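Glycosyl hydrolase, family 38 (Enterococcus faecalis, PDB 5KBP) probably hydrolyses alpha-mannosidic linkages in carbohydrates. Local coordinates at residues 34-39 against 62-67. Sequence-based numbering, arbitrary orientation.
Sequences ELVDNV and DDYLQV
With CB of Tyr-64 already directed at helix 25-45, CG anti to the backbone N (chi1 176°) carries the ring on to Val-36 and Asp-37. Val-36 has its CG1 likewise trans to its own N, which sets that methyl over the middle of the ring. The result is a CH-pi contact: CG1 of Val-36 stands 3.4 Å from the Tyr-64 ring centroid and only 5° off the normal, while Val-36 CB approaches Tyr-64 CD1 at 3.5 Å on the same face. A beta-branched side chain suits this place, since it is compact and offers a methyl to a flat surface while the backbones stay close, with the CA atoms of Val-36 and Tyr-64 7.4 Å apart.

At the far end of the ring, Tyr-64 OH donates a hydrogen bond to Asp-37 OD1; the modelled 2.4 Å is very short, and the exact length is doubtful at this resolution. The oxygen arrives in the ring plane, but the carboxylate itself is turned 77° from it. Tyrosine thus serves twice, with an apolar face for valine and a hydroxyl for aspartate. Aspartate suits its place because its short carboxylate offers one oxygen, OD1, to both this hydroxyl and NH1 of Arg-68, with which it forms a salt bridge that probably stabilises its charge.

Within the N-terminal family 38 region, the contact joins helix 25-45 to helix 59-65, and Tyr-64 also packs against Ile-33 of the former and Val-75 of helix 72-80.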
loop_
_atom_site.group_PDB
_atom_site.type_symbol
_atom_site.label_atom_id
_atom_site.label_comp_id
_atom_site.label_asym_id
_atom_site.label_seq_id
_atom_site.Cartn_x
_atom_site.Cartn_y
_atom_site.Cartn_z
ATOM N N GLU A 34 -5.448 -16.809 14.105
ATOM C CA GLU A 34 -5.271 -17.934 15.016
ATOM C C GLU A 34 -5.768 -17.593 16.417
ATOM O O GLU A 34 -6.400 -18.425 17.078
ATOM C CB GLU A 34 -3.801 -18.350 15.060
ATOM C CG GLU A 34 -3.288 -18.969 13.770
ATOM C CD GLU A 34 -1.816 -19.325 13.838
ATOM O OE1 GLU A 34 -1.133 -18.869 14.780
ATOM O OE2 GLU A 34 -1.339 -20.061 12.949
ATOM N N LEU A 35 -5.495 -16.371 16.881
ATOM C CA LEU A 35 -5.907 -15.975 18.223
ATOM C C LEU A 35 -7.426 -15.968 18.354
ATOM O O LEU A 35 -7.983 -16.570 19.280
ATOM C CB LEU A 35 -5.333 -14.600 18.563
ATOM C CG LEU A 35 -5.846 -13.969 19.859
ATOM C CD1 LEU A 35 -5.407 -14.778 21.066
ATOM C CD2 LEU A 35 -5.379 -12.530 19.979
ATOM N N VAL A 36 -8.113 -15.290 17.431
ATOM C CA VAL A 36 -9.568 -15.190 17.516
ATOM C C VAL A 36 -10.221 -16.551 17.302
ATOM O O VAL A 36 -11.252 -16.853 17.916
ATOM C CB VAL A 36 -10.086 -14.142 16.515
ATOM C CG1 VAL A 36 -11.610 -14.072 16.540
ATOM C CG2 VAL A 36 -9.485 -12.777 16.823
ATOM N N ASP A 37 -9.641 -17.395 16.444
ATOM C CA ASP A 37 -10.158 -18.753 16.289
ATOM C C ASP A 37 -10.129 -19.504 17.613
ATOM O O ASP A 37 -11.080 -20.219 17.953
ATOM C CB ASP A 37 -9.358 -19.516 15.233
ATOM C CG ASP A 37 -9.698 -19.092 13.819
ATOM O OD1 ASP A 37 -10.762 -18.470 13.620
ATOM O OD2 ASP A 37 -8.904 -19.394 12.904
ATOM N N ASN A 38 -9.046 -19.352 18.378
ATOM C CA ASN A 38 -8.924 -20.050 19.652
ATOM C C ASN A 38 -9.790 -19.424 20.739
ATOM O O ASN A 38 -10.283 -20.141 21.617
ATOM C CB ASN A 38 -7.460 -20.081 20.094
ATOM C CG ASN A 38 -6.605 -20.975 19.215
ATOM O OD1 ASN A 38 -7.074 -21.995 18.708
ATOM N ND2 ASN A 38 -5.347 -20.596 19.027
ATOM N N VAL A 39 -9.986 -18.104 20.704
ATOM C CA VAL A 39 -10.858 -17.465 21.684
ATOM C C VAL A 39 -12.303 -17.899 21.474
ATOM O O VAL A 39 -13.010 -18.239 22.431
ATOM C CB VAL A 39 -10.710 -15.934 21.621
ATOM C CG1 VAL A 39 -11.767 -15.263 22.485
ATOM C CG2 VAL A 39 -9.320 -15.523 22.069
ATOM N N ASP A 62 -13.080 -6.448 12.574
ATOM C CA ASP A 62 -13.048 -6.222 11.132
ATOM C C ASP A 62 -11.904 -6.984 10.475
ATOM O O ASP A 62 -12.089 -7.601 9.419
ATOM C CB ASP A 62 -12.931 -4.725 10.840
ATOM C CG ASP A 62 -14.123 -3.938 11.343
ATOM O OD1 ASP A 62 -15.216 -4.529 11.461
ATOM O OD2 ASP A 62 -13.968 -2.729 11.617
ATOM N N ASP A 63 -10.716 -6.952 11.086
ATOM C CA ASP A 63 -9.567 -7.637 10.506
ATOM C C ASP A 63 -9.762 -9.146 10.481
ATOM O O ASP A 63 -9.220 -9.825 9.603
ATOM C CB ASP A 63 -8.297 -7.283 11.279
ATOM C CG ASP A 63 -7.950 -5.809 11.189
ATOM O OD1 ASP A 63 -8.352 -5.162 10.199
ATOM O OD2 ASP A 63 -7.269 -5.299 12.104
ATOM N N TYR A 64 -10.531 -9.686 11.429
ATOM C CA TYR A 64 -10.769 -11.123 11.467
ATOM C C TYR A 64 -11.780 -11.551 10.411
ATOM O O TYR A 64 -11.606 -12.590 9.765
ATOM C CB TYR A 64 -11.247 -11.535 12.861
ATOM C CG TYR A 64 -11.609 -13.001 12.994
ATOM C CD1 TYR A 64 -10.622 -13.976 13.072
ATOM C CD2 TYR A 64 -12.935 -13.406 13.056
ATOM C CE1 TYR A 64 -10.950 -15.316 13.202
ATOM C CE2 TYR A 64 -13.272 -14.744 13.184
ATOM C CZ TYR A 64 -12.275 -15.695 13.257
ATOM O OH TYR A 64 -12.603 -17.026 13.385
ATOM N N LEU A 65 -12.835 -10.759 10.215
ATOM C CA LEU A 65 -13.901 -11.143 9.300
ATOM C C LEU A 65 -13.550 -10.911 7.838
ATOM O O LEU A 65 -14.199 -11.492 6.962
ATOM C CB LEU A 65 -15.188 -10.392 9.644
ATOM C CG LEU A 65 -15.852 -10.827 10.949
ATOM C CD1 LEU A 65 -17.217 -10.186 11.073
ATOM C CD2 LEU A 65 -15.961 -12.341 11.012
ATOM N N GLN A 66 -12.546 -10.083 7.544
ATOM C CA GLN A 66 -12.143 -9.927 6.152
ATOM C C GLN A 66 -11.384 -11.144 5.639
ATOM O O GLN A 66 -11.297 -11.337 4.422
ATOM C CB GLN A 66 -11.307 -8.656 5.967
ATOM C CG GLN A 66 -9.901 -8.712 6.535
ATOM C CD GLN A 66 -9.020 -7.613 5.973
ATOM O OE1 GLN A 66 -9.269 -7.101 4.880
ATOM N NE2 GLN A 66 -7.987 -7.242 6.717
ATOM N N VAL A 67 -10.848 -11.967 6.538
ATOM C CA VAL A 67 -10.238 -13.237 6.150
ATOM C C VAL A 67 -11.218 -14.393 6.300
ATOM O O VAL A 67 -11.237 -15.307 5.471
ATOM C CB VAL A 67 -8.956 -13.485 6.969
ATOM C CG1 VAL A 67 -8.280 -14.771 6.518
ATOM C CG2 VAL A 67 -8.007 -12.319 6.824
#